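Local coordinates for transcriptional regulator, LacI family (Corynebacterium glutamicum, PDB 3H5T), which acts as an inositol-dependent transcriptional activator that binds a palindromic promoter motif and controls genes of inositol phosphate synthesis and cell wall biogenesis, at residues A109-S114 with S196-R201; V137-P142 with Q217-R222; A202-E207 with I244-I249; D223-A228 with L273-A278. One frame throughout, in Å; residues are numbered along the deposited sequence.

Interaction 1 of 4, residues A109-S114 with S196-R201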
loop_
_atom_site.group_PDB
_atom_site.type_symbol
_atom_site.label_atom_id
_atom_site.label_comp_id
_atom_site.label_asym_id
_atom_site.label_seq_id
_atom_site.Cartn_x
_atom_site.Cartn_y
_atom_site.Cartn_z
ATOM N N ALA A 109 7.062 -8.611 11.517
ATOM C CA ALA A 109 8.407 -9.129 11.316
ATOM C C ALA A 109 9.424 -8.007 11.395
ATOM O O ALA A 109 9.272 -6.976 10.742
ATOM C CB ALA A 109 8.499 -9.818 9.973
ATOM N N SER A 110 10.469 -8.201 12.189
ATOM C CA SER A 110 11.490 -7.171 12.320
ATOM C C SER A 110 12.324 -7.008 11.054
ATOM O O SER A 110 12.747 -7.993 10.445
ATOM C CB SER A 110 12.430 -7.482 13.482
ATOM O OG SER A 110 13.505 -6.553 13.491
ATOM N N PRO A 111 12.559 -5.754 10.640
ATOM C CA PRO A 111 13.348 -5.433 9.445
ATOM C C PRO A 111 14.835 -5.218 9.746
ATOM O O PRO A 111 15.610 -4.882 8.855
ATOM C CB PRO A 111 12.680 -4.164 8.935
ATOM C CG PRO A 111 12.320 -3.474 10.205
ATOM C CD PRO A 111 11.735 -4.596 11.039
ATOM N N ALA A 112 15.221 -5.420 11.005
ATOM C CA ALA A 112 16.605 -5.235 11.451
ATOM C C ALA A 112 17.600 -6.175 10.775
ATOM O O ALA A 112 17.290 -7.329 10.498
ATOM C CB ALA A 112 16.680 -5.399 12.963
ATOM N N SER A 113 18.805 -5.678 10.526
ATOM C CA SER A 113 19.837 -6.477 9.866
ATOM C C SER A 113 20.373 -7.602 10.753
ATOM O O SER A 113 21.126 -8.456 10.294
ATOM C CB SER A 113 20.998 -5.579 9.449
ATOM O OG SER A 113 21.637 -5.052 10.595
ATOM N N SER A 114 19.977 -7.592 12.021
ATOM C CA SER A 114 20.423 -8.590 12.988
ATOM C C SER A 114 19.607 -9.873 12.940
ATOM O O SER A 114 19.984 -10.878 13.550
ATOM C CB SER A 114 20.347 -8.010 14.401
ATOM O OG SER A 114 19.021 -7.600 14.709
ATOM N N SER A 196 13.117 9.218 0.215
ATOM C CA SER A 196 12.702 7.818 0.193
ATOM C C SER A 196 12.568 7.214 1.569
ATOM O O SER A 196 13.075 7.759 2.557
ATOM C CB SER A 196 13.723 6.970 -0.572
ATOM O OG SER A 196 13.604 7.156 -1.969
ATOM N N ILE A 197 11.885 6.077 1.631
ATOM C CA ILE A 197 11.766 5.354 2.888
ATOM C C ILE A 197 12.780 4.201 2.806
ATOM O O ILE A 197 13.589 4.169 1.879
ATOM C CB ILE A 197 10.309 4.861 3.152
ATOM C CG1 ILE A 197 9.725 4.142 1.938
ATOM C CG2 ILE A 197 9.430 6.055 3.509
ATOM C CD1 ILE A 197 8.392 3.503 2.234
ATOM N N ARG A 198 12.747 3.264 3.747
ATOM C CA ARG A 198 13.726 2.168 3.793
ATOM C C ARG A 198 14.237 1.577 2.478
ATOM O O ARG A 198 13.474 1.032 1.687
ATOM C CB ARG A 198 13.210 1.036 4.672
ATOM C CG ARG A 198 14.309 0.100 5.172
ATOM C CD ARG A 198 13.757 -0.884 6.181
ATOM N NE ARG A 198 12.948 -0.206 7.195
ATOM C CZ ARG A 198 11.696 -0.545 7.496
ATOM N NH1 ARG A 198 11.110 -1.553 6.871
ATOM N NH2 ARG A 198 11.024 0.132 8.410
ATOM N N LEU A 199 15.547 1.683 2.266
ATOM C CA LEU A 199 16.184 1.156 1.063
ATOM C C LEU A 199 16.883 -0.190 1.309
ATOM O O LEU A 199 17.082 -0.958 0.368
ATOM C CB LEU A 199 17.193 2.176 0.503
ATOM C CG LEU A 199 16.626 3.388 -0.270
ATOM C CD1 LEU A 199 17.651 4.530 -0.350
ATOM C CD2 LEU A 199 16.206 2.943 -1.666
ATOM N N ASP A 200 17.243 -0.479 2.560
ATOM C CA ASP A 200 17.929 -1.728 2.878
ATOM C C ASP A 200 17.833 -2.119 4.361
ATOM O O ASP A 200 17.323 -1.354 5.177
ATOM C CB ASP A 200 19.406 -1.623 2.478
ATOM C CG ASP A 200 19.961 -2.936 1.953
ATOM O OD1 ASP A 200 19.436 -4.008 2.336
ATOM O OD2 ASP A 200 20.927 -2.897 1.160
ATOM N N ARG A 201 18.338 -3.304 4.703
ATOM C CA ARG A 201 18.306 -3.792 6.086
ATOM C C ARG A 201 19.133 -2.916 7.021
ATOM O O ARG A 201 18.667 -2.519 8.093
ATOM C CB ARG A 201 18.838 -5.228 6.183
ATOM C CG ARG A 201 18.160 -6.241 5.280
ATOM C CD ARG A 201 18.729 -7.645 5.513
ATOM N NE ARG A 201 18.136 -8.318 6.669
ATOM C CZ ARG A 201 18.760 -9.248 7.393
ATOM N NH1 ARG A 201 20.001 -9.613 7.087
ATOM N NH2 ARG A 201 18.140 -9.821 8.421
HETATM O O HOH W 1 18.763 -2.798 10.708
#
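P111 and R201 carry most of this contact, with R198 and S113 as their partners. The P111 ring and the R198 side chain cross at about a right angle. P111 CB sits over one face of the R198 guanidinium, offset toward the rim, and comes nearest at R198 NH1, 3.7 Å away. The polar end of R198 is committed elsewhere, in a salt bridge to E77 and a cation-pi contact with W248.

R201 meets the backbone of the other loop. The bend at chi3 (82°) sets its NE out of line with CB, CG and CD. The guanidinium lies with one face over S113 CA, which is 3.9 Å above the plane and over its centre. S113 O is on that face too, 3.6 Å from R201 NH1. Lower down, R201 CB and S113 CB touch at 3.9 Å. R201 NH2 donates to V115 O, one residue past S114 in the same loop.

One water joins the backbones. It accepts from S113 N at 2.9 Å and donates to R201 O at 2.6 Å. An ST turn shapes the 109-114 loop, with A112 N donating to S110 OG.

The two loops come from different lobes of the periplasmic-binding-protein fold. Their direct contacts are packing over two guanidinium faces, while the arginines bond to E77 and V115. This is consistent with a polar, lightly interlocked surface contact between the lobes.

Interaction 2 of 4, residues V137-P142 with Q217-R222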
loop_
_atom_site.group_PDB
_atom_site.type_symbol
_atom_site.label_atom_id
_atom_site.label_comp_id
_atom_site.label_asym_id
_atom_site.label_seq_id
_atom_site.Cartn_x
_atom_site.Cartn_y
_atom_site.Cartn_z
ATOM N N VAL A 137 8.066 -6.677 1.351
ATOM C CA VAL A 137 9.224 -7.149 2.084
ATOM C C VAL A 137 10.462 -7.058 1.197
ATOM O O VAL A 137 10.387 -7.216 -0.029
ATOM C CB VAL A 137 8.976 -8.588 2.562
ATOM C CG1 VAL A 137 10.248 -9.202 3.099
ATOM C CG2 VAL A 137 7.897 -8.570 3.640
ATOM N N ALA A 138 11.603 -6.786 1.811
ATOM C CA ALA A 138 12.842 -6.656 1.056
ATOM C C ALA A 138 13.219 -7.950 0.354
ATOM O O ALA A 138 12.878 -9.044 0.800
ATOM C CB ALA A 138 13.981 -6.227 1.985
ATOM N N LYS A 139 13.925 -7.818 -0.758
ATOM C CA LYS A 139 14.382 -8.981 -1.481
ATOM C C LYS A 139 15.471 -9.522 -0.566
ATOM O O LYS A 139 16.208 -8.740 0.044
ATOM C CB LYS A 139 14.972 -8.568 -2.836
ATOM C CG LYS A 139 15.549 -9.725 -3.665
ATOM C CD LYS A 139 14.482 -10.737 -4.062
ATOM C CE LYS A 139 15.033 -11.729 -5.072
ATOM N NZ LYS A 139 14.010 -12.686 -5.590
ATOM N N GLY A 140 15.554 -10.843 -0.434
ATOM C CA GLY A 140 16.573 -11.433 0.416
ATOM C C GLY A 140 16.221 -11.434 1.892
ATOM O O GLY A 140 17.080 -11.697 2.735
ATOM N N ASP A 141 14.967 -11.131 2.210
ATOM C CA ASP A 141 14.510 -11.118 3.594
ATOM C C ASP A 141 14.414 -12.566 4.097
ATOM O O ASP A 141 13.782 -13.418 3.467
ATOM C CB ASP A 141 13.145 -10.432 3.687
ATOM C CG ASP A 141 12.661 -10.283 5.119
ATOM O OD1 ASP A 141 12.951 -9.249 5.759
ATOM O OD2 ASP A 141 11.995 -11.213 5.610
ATOM N N PRO A 142 15.038 -12.863 5.246
ATOM C CA PRO A 142 14.993 -14.228 5.773
ATOM C C PRO A 142 13.596 -14.775 6.054
ATOM O O PRO A 142 13.414 -15.986 6.152
ATOM C CB PRO A 142 15.870 -14.147 7.018
ATOM C CG PRO A 142 15.669 -12.744 7.483
ATOM C CD PRO A 142 15.717 -11.954 6.188
ATOM N N GLN A 217 18.039 -3.404 -1.427
ATOM C CA GLN A 217 17.258 -4.628 -1.559
ATOM C C GLN A 217 15.760 -4.327 -1.505
ATOM O O GLN A 217 14.929 -5.184 -1.803
ATOM C CB GLN A 217 17.619 -5.629 -0.453
ATOM C CG GLN A 217 19.033 -6.193 -0.536
ATOM C CD GLN A 217 19.342 -6.756 -1.905
ATOM O OE1 GLN A 217 18.625 -7.624 -2.416
ATOM N NE2 GLN A 217 20.409 -6.261 -2.515
ATOM N N TYR A 218 15.407 -3.115 -1.108
ATOM C CA TYR A 218 14.004 -2.762 -1.070
ATOM C C TYR A 218 13.621 -2.210 -2.431
ATOM O O TYR A 218 13.695 -1.010 -2.677
ATOM C CB TYR A 218 13.716 -1.735 0.035
ATOM C CG TYR A 218 13.519 -2.343 1.418
ATOM C CD1 TYR A 218 12.283 -2.880 1.799
ATOM C CD2 TYR A 218 14.577 -2.402 2.335
ATOM C CE1 TYR A 218 12.103 -3.465 3.058
ATOM C CE2 TYR A 218 14.413 -2.980 3.589
ATOM C CZ TYR A 218 13.175 -3.514 3.949
ATOM O OH TYR A 218 13.021 -4.112 5.181
ATOM N N GLN A 219 13.246 -3.111 -3.334
ATOM C CA GLN A 219 12.807 -2.718 -4.668
ATOM C C GLN A 219 11.615 -1.798 -4.382
ATOM O O GLN A 219 11.129 -1.767 -3.257
ATOM C CB GLN A 219 12.376 -3.969 -5.440
ATOM C CG GLN A 219 13.459 -5.045 -5.506
ATOM C CD GLN A 219 12.910 -6.431 -5.838
ATOM O OE1 GLN A 219 13.671 -7.371 -6.075
ATOM N NE2 GLN A 219 11.591 -6.562 -5.849
ATOM N N VAL A 220 11.132 -1.067 -5.375
ATOM C CA VAL A 220 10.024 -0.122 -5.176
ATOM C C VAL A 220 10.731 1.187 -4.850
ATOM O O VAL A 220 10.726 2.112 -5.658
ATOM C CB VAL A 220 9.066 -0.507 -3.982
ATOM C CG1 VAL A 220 8.003 0.568 -3.778
ATOM C CG2 VAL A 220 8.376 -1.824 -4.257
ATOM N N GLN A 221 11.365 1.250 -3.682
ATOM C CA GLN A 221 12.103 2.443 -3.300
ATOM C C GLN A 221 13.205 2.646 -4.326
ATOM O O GLN A 221 13.290 3.690 -4.957
ATOM C CB GLN A 221 12.723 2.272 -1.921
ATOM C CG GLN A 221 11.704 2.142 -0.829
ATOM C CD GLN A 221 10.669 3.222 -0.916
ATOM O OE1 GLN A 221 10.994 4.402 -0.842
ATOM N NE2 GLN A 221 9.409 2.830 -1.088
ATOM N N ARG A 222 14.042 1.629 -4.487
ATOM C CA ARG A 222 15.138 1.664 -5.438
ATOM C C ARG A 222 14.622 1.957 -6.838
ATOM O O ARG A 222 15.147 2.813 -7.534
ATOM C CB ARG A 222 15.868 0.320 -5.444
ATOM C CG ARG A 222 17.045 0.243 -6.410
ATOM C CD ARG A 222 17.504 -1.193 -6.574
ATOM N NE ARG A 222 16.486 -2.006 -7.233
ATOM C CZ ARG A 222 16.501 -3.334 -7.295
ATOM N NH1 ARG A 222 17.485 -4.026 -6.734
ATOM N NH2 ARG A 222 15.529 -3.973 -7.923
HETATM O O HOH W 2 11.995 -6.573 4.538
#
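Q217 O takes two N-H groups. K139 N donates to it across the contact at 3.0 Å. This bond is nearly straight at the hydrogen (169°), with the donor above the carbonyl plane. Q219 N adds a weak bond from within its own segment, which closes an inverse gamma turn centred on Y218.

Y218 makes the main apolar contact. Its CB points away from 137-142, but the ring comes back and presents a face to A138. A138 CB lies over the ring centre in a CH-pi contact, 3.4 Å from the centroid and 12° off the normal. A water holds the far end of the ring. It accepts from A138 N at 2.8 Å, donates to D141 OD1 at 3.1 Å, and is 2.7 Å from Y218 OH.

Within 137-142, A138 to D141 form a type II beta turn, closed by D141 N to A138 O. G140 has the positive phi (81°) of the third position. D141 then starts helix 142-150 as its N-cap, with OD2 accepting from H143 N. The loop follows strand 132-135 of one lobe, whereas 217-222 leads into helix 221-235 of the other, so the contact spans the two lobes of the LacI-family core.

K139 packs its CB against the 217-219 turn, 3.5 Å from Q217 O. Beyond this its chain leads away, and NZ forms a salt bridge with E163 and a hydrogen bond with A161 O. Q217 CB lies 3.5 Å from K139 O, while Q217 NE2 donates to N215 O.

Interaction 3 of 4, residues A202-E207 with I244-I249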
loop_
_atom_site.group_PDB
_atom_site.type_symbol
_atom_site.label_atom_id
_atom_site.label_comp_id
_atom_site.label_asym_id
_atom_site.label_seq_id
_atom_site.Cartn_x
_atom_site.Cartn_y
_atom_site.Cartn_z
ATOM N N ALA A 202 20.368 -2.632 6.625
ATOM C CA ALA A 202 21.242 -1.812 7.451
ATOM C C ALA A 202 20.626 -0.431 7.603
ATOM O O ALA A 202 20.454 0.293 6.620
ATOM C CB ALA A 202 22.638 -1.707 6.823
ATOM N N ASN A 203 20.291 -0.081 8.840
ATOM C CA ASN A 203 19.689 1.207 9.152
ATOM C C ASN A 203 20.446 2.376 8.541
ATOM O O ASN A 203 21.674 2.373 8.486
ATOM C CB ASN A 203 19.611 1.391 10.668
ATOM C CG ASN A 203 19.187 2.796 11.068
ATOM O OD1 ASN A 203 19.913 3.767 10.851
ATOM N ND2 ASN A 203 18.000 2.910 11.652
ATOM N N ASN A 204 19.700 3.371 8.074
ATOM C CA ASN A 204 20.282 4.566 7.485
ATOM C C ASN A 204 19.287 5.709 7.404
ATOM O O ASN A 204 18.217 5.575 6.811
ATOM C CB ASN A 204 20.830 4.280 6.091
ATOM C CG ASN A 204 21.346 5.538 5.394
ATOM O OD1 ASN A 204 20.600 6.223 4.684
ATOM N ND2 ASN A 204 22.619 5.849 5.601
ATOM N N ASP A 205 19.647 6.829 8.025
ATOM C CA ASP A 205 18.817 8.027 8.011
ATOM C C ASP A 205 19.666 9.100 7.355
ATOM O O ASP A 205 20.890 9.103 7.518
ATOM C CB ASP A 205 18.447 8.483 9.433
ATOM C CG ASP A 205 17.371 7.623 10.068
ATOM O OD1 ASP A 205 16.503 7.135 9.326
ATOM O OD2 ASP A 205 17.378 7.449 11.307
ATOM N N GLY A 206 19.021 10.001 6.614
ATOM C CA GLY A 206 19.749 11.068 5.960
ATOM C C GLY A 206 20.302 10.733 4.589
ATOM O O GLY A 206 19.714 9.954 3.834
ATOM N N GLU A 207 21.444 11.334 4.264
ATOM C CA GLU A 207 22.082 11.126 2.972
ATOM C C GLU A 207 22.141 9.665 2.546
ATOM O O GLU A 207 22.468 8.790 3.343
ATOM C CB GLU A 207 23.503 11.694 2.982
ATOM C CG GLU A 207 24.319 11.339 1.745
ATOM C CD GLU A 207 25.751 11.813 1.839
ATOM O OE1 GLU A 207 26.344 11.693 2.934
ATOM O OE2 GLU A 207 26.292 12.287 0.816
ATOM N N ILE A 244 19.790 12.768 -2.309
ATOM C CA ILE A 244 18.806 11.747 -1.968
ATOM C C ILE A 244 18.854 11.387 -0.485
ATOM O O ILE A 244 19.833 10.815 -0.018
ATOM C CB ILE A 244 19.052 10.463 -2.799
ATOM C CG1 ILE A 244 18.865 10.771 -4.288
ATOM C CG2 ILE A 244 18.109 9.350 -2.352
ATOM C CD1 ILE A 244 19.267 9.640 -5.206
ATOM N N MET A 245 17.803 11.721 0.256
ATOM C CA MET A 245 17.761 11.391 1.674
ATOM C C MET A 245 16.688 10.351 1.988
ATOM O O MET A 245 15.702 10.216 1.263
ATOM C CB MET A 245 17.549 12.652 2.517
ATOM C CG MET A 245 18.739 13.613 2.462
ATOM S SD MET A 245 18.980 14.533 3.977
ATOM C CE MET A 245 20.511 15.349 3.592
ATOM N N GLU A 246 16.888 9.621 3.080
ATOM C CA GLU A 246 15.964 8.570 3.479
ATOM C C GLU A 246 15.699 8.516 4.979
ATOM O O GLU A 246 16.467 9.047 5.778
ATOM C CB GLU A 246 16.520 7.215 3.005
ATOM C CG GLU A 246 16.598 6.112 4.064
ATOM C CD GLU A 246 17.281 4.844 3.557
ATOM O OE1 GLU A 246 18.321 4.955 2.875
ATOM O OE2 GLU A 246 16.791 3.736 3.851
ATOM N N CYS A 247 14.580 7.896 5.346
ATOM C CA CYS A 247 14.241 7.693 6.744
ATOM C C CYS A 247 13.918 6.209 6.860
ATOM O O CYS A 247 12.948 5.712 6.282
ATOM C CB CYS A 247 13.066 8.583 7.195
ATOM S SG CYS A 247 11.514 8.500 6.291
ATOM N N TRP A 248 14.773 5.493 7.577
ATOM C CA TRP A 248 14.615 4.056 7.743
ATOM C C TRP A 248 13.236 3.679 8.285
ATOM O O TRP A 248 12.624 2.708 7.836
ATOM C CB TRP A 248 15.705 3.533 8.667
ATOM C CG TRP A 248 16.008 2.099 8.461
ATOM C CD1 TRP A 248 16.657 1.550 7.401
ATOM C CD2 TRP A 248 15.694 1.024 9.347
ATOM N NE1 TRP A 248 16.775 0.192 7.573
ATOM C CE2 TRP A 248 16.189 -0.157 8.761
ATOM C CE3 TRP A 248 15.038 0.945 10.585
ATOM C CZ2 TRP A 248 16.054 -1.412 9.368
ATOM C CZ3 TRP A 248 14.901 -0.304 11.190
ATOM C CH2 TRP A 248 15.408 -1.466 10.577
ATOM N N ILE A 249 12.756 4.443 9.259
ATOM C CA ILE A 249 11.441 4.208 9.834
ATOM C C ILE A 249 10.486 5.224 9.214
ATOM O O ILE A 249 10.775 6.417 9.181
ATOM C CB ILE A 249 11.472 4.374 11.370
ATOM C CG1 ILE A 249 12.290 3.241 11.980
ATOM C CG2 ILE A 249 10.058 4.393 11.935
ATOM C CD1 ILE A 249 12.647 3.453 13.417
#
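G206 and E246 form the close part of this contact. They are an antiparallel hydrogen-bonded pair. G206 N donates to E246 O and E246 N donates to G206 O, both at 2.9 Å. At the backbone angles of G206 (phi 87°) a CB would press on the carbonyl O of D205. Next to it, E207, itself exposed, and M245 form a non-hydrogen-bonded pair. M245 CB lies 3.7 Å from G206 O, and the side chain also reaches helix 252-265. The E246 carboxylate is buried and held from outside, by R212 at OE1 and L199 N at OE2.

The other end is more open to solvent and lacks paired backbone bonds. A202, N203 and D205 are exposed. D205 OD1 still accepts from W248 N at 3.0 Å, nearly in line with its own C-O bond. N203 CA sits over the five-membered ring of W248, a CH-pi contact of 3.5 Å to the centroid. The N203 amide is turned 39° from the ring plane. W248 NE1 donates to D200 O.

Strand 206-207 is one edge of the five-stranded sheet. The two G206-E246 bonds set its register, while carboxylate and indole contacts hold the open loop leading into it.

Interaction 4 of 4, residues D223-A228 with L273-A278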
loop_
_atom_site.group_PDB
_atom_site.type_symbol
_atom_site.label_atom_id
_atom_site.label_comp_id
_atom_site.label_asym_id
_atom_site.label_seq_id
_atom_site.Cartn_x
_atom_site.Cartn_y
_atom_site.Cartn_z
ATOM N N ASP A 223 13.576 1.256 -7.245
ATOM C CA ASP A 223 13.030 1.448 -8.572
ATOM C C ASP A 223 12.308 2.770 -8.793
ATOM O O ASP A 223 12.301 3.284 -9.916
ATOM C CB ASP A 223 12.124 0.273 -8.930
ATOM C CG ASP A 223 12.909 -1.001 -9.170
ATOM O OD1 ASP A 223 14.153 -0.969 -9.021
ATOM O OD2 ASP A 223 12.292 -2.033 -9.510
ATOM N N ARG A 224 11.694 3.329 -7.752
ATOM C CA ARG A 224 11.011 4.609 -7.931
ATOM C C ARG A 224 12.056 5.720 -7.987
ATOM O O ARG A 224 11.862 6.745 -8.651
ATOM C CB ARG A 224 9.998 4.863 -6.806
ATOM C CG ARG A 224 8.714 4.042 -6.951
ATOM C CD ARG A 224 7.725 4.270 -5.806
ATOM N NE ARG A 224 6.671 3.257 -5.847
ATOM C CZ ARG A 224 5.864 2.941 -4.837
ATOM N NH1 ARG A 224 5.965 3.563 -3.673
ATOM N NH2 ARG A 224 4.980 1.961 -4.984
ATOM N N VAL A 225 13.174 5.498 -7.296
ATOM C CA VAL A 225 14.268 6.457 -7.290
ATOM C C VAL A 225 14.919 6.426 -8.678
ATOM O O VAL A 225 15.179 7.466 -9.276
ATOM C CB VAL A 225 15.320 6.100 -6.209
ATOM C CG1 VAL A 225 16.553 6.965 -6.372
ATOM C CG2 VAL A 225 14.734 6.305 -4.820
ATOM N N ARG A 226 15.146 5.218 -9.185
ATOM C CA ARG A 226 15.753 4.994 -10.499
ATOM C C ARG A 226 14.924 5.586 -11.645
ATOM O O ARG A 226 15.437 6.337 -12.477
ATOM C CB ARG A 226 15.935 3.489 -10.726
ATOM C CG ARG A 226 16.905 2.837 -9.757
ATOM C CD ARG A 226 18.336 2.950 -10.245
ATOM N NE ARG A 226 18.804 1.664 -10.748
ATOM C CZ ARG A 226 19.100 0.629 -9.970
ATOM N NH1 ARG A 226 18.982 0.733 -8.654
ATOM N NH2 ARG A 226 19.496 -0.515 -10.508
ATOM N N GLY A 227 13.641 5.236 -11.684
ATOM C CA GLY A 227 12.762 5.741 -12.721
ATOM C C GLY A 227 12.696 7.256 -12.736
ATOM O O GLY A 227 12.663 7.866 -13.806
ATOM N N ALA A 228 12.668 7.876 -11.560
ATOM C CA ALA A 228 12.612 9.335 -11.492
ATOM C C ALA A 228 13.930 9.892 -12.012
ATOM O O ALA A 228 13.950 10.817 -12.818
ATOM C CB ALA A 228 12.375 9.800 -10.055
ATOM N N LEU A 273 10.951 15.457 -5.042
ATOM C CA LEU A 273 10.155 14.310 -5.475
ATOM C C LEU A 273 10.219 13.221 -4.410
ATOM O O LEU A 273 11.297 12.752 -4.059
ATOM C CB LEU A 273 10.671 13.754 -6.811
ATOM C CG LEU A 273 9.953 12.496 -7.319
ATOM C CD1 LEU A 273 9.972 12.456 -8.828
ATOM C CD2 LEU A 273 10.597 11.251 -6.731
ATOM N N CYS A 274 9.056 12.831 -3.901
ATOM C CA CYS A 274 8.957 11.800 -2.878
ATOM C C CYS A 274 8.550 10.455 -3.458
ATOM O O CYS A 274 7.779 10.377 -4.409
ATOM C CB CYS A 274 7.933 12.200 -1.820
ATOM S SG CYS A 274 8.341 13.690 -0.957
ATOM N N THR A 275 9.058 9.400 -2.846
ATOM C CA THR A 275 8.780 8.038 -3.254
ATOM C C THR A 275 7.438 7.560 -2.692
ATOM O O THR A 275 6.857 6.577 -3.179
ATOM C CB THR A 275 9.905 7.118 -2.758
ATOM O OG1 THR A 275 11.066 7.309 -3.579
ATOM C CG2 THR A 275 9.484 5.673 -2.801
ATOM N N VAL A 276 6.944 8.265 -1.678
ATOM C CA VAL A 276 5.683 7.899 -1.043
ATOM C C VAL A 276 4.966 9.142 -0.484
ATOM O O VAL A 276 5.620 10.031 0.057
ATOM C CB VAL A 276 5.964 6.854 0.080
ATOM C CG1 VAL A 276 5.557 7.391 1.445
ATOM C CG2 VAL A 276 5.256 5.567 -0.239
ATOM N N ASP A 277 3.638 9.207 -0.625
ATOM C CA ASP A 277 2.863 10.361 -0.139
ATOM C C ASP A 277 3.231 10.797 1.277
ATOM O O ASP A 277 3.300 11.996 1.563
ATOM C CB ASP A 277 1.355 10.078 -0.157
ATOM C CG ASP A 277 0.747 10.157 -1.545
ATOM O OD1 ASP A 277 1.443 10.571 -2.498
ATOM O OD2 ASP A 277 -0.447 9.807 -1.672
ATOM N N ALA A 278 3.448 9.828 2.161
ATOM C CA ALA A 278 3.794 10.124 3.546
ATOM C C ALA A 278 4.939 11.118 3.611
ATOM O O ALA A 278 4.898 12.072 4.390
ATOM C CB ALA A 278 4.178 8.848 4.279
#
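R224 and T275 are brought together by an extended arginine. Its chi1 (-76°) puts CG beside the backbone N, and the chain then runs straight from CG to NE. T275 has CG2 anti to its backbone N, and this methyl lies 3.8 Å from R224 CD. The two side chains cross at a slant.

R224 NH1 donates to T275 O at 3.2 Å. The donor meets the oxygen nearly in line with the C=O bond, though the bond is bent at the hydrogen (141°). T275 O is tilted from the guanidinium plane. V276 CG2 packs at the edge of the same group, 4.0 Å from R224 NH1. The rest of the guanidinium is used outside the contact: NE donates to N173 OD1, and F303 makes a cation-pi contact.

V225 CG2 approaches T275 OG1 at 4.0 Å. That hydroxyl is hydrogen-bonded to S196 OG on the neighbouring strand. Further along the helix the contact is purely apolar. A228 CB touches both methyls of L273, CD1 at 3.8 Å and CD2 at 4.0 Å, and A181 of helix 178-186 lies against both residues.

Helix 221-235 thus packs on strand 271-274 and on the turn that leads to helix 277-289. Such helix-on-parallel-strand packing, with a loop at the C-terminal end of the strand, is typical of the alpha/beta lobes of periplasmic-binding-protein folds.

Interactions 1 and 2 join the two lobes; interactions 3 and 4 lie within the lobe of the five-stranded sheet. Interaction 1 is at the surface, where the chemistry is polar and partly water-mediated. Interaction 2 is buried, yet it too includes a water. Interaction 3, partly buried, adds the sheet bonds of an edge strand. Interaction 4 is core, with apolar packing beside a buried guanidinium. Strand 192-197 and the loop after it tie the set together: they touch the other three contacts, and the strand lies between 244-247 and 271-274 in the sheet. Helix 221-235 serves both interactions 2 and 4.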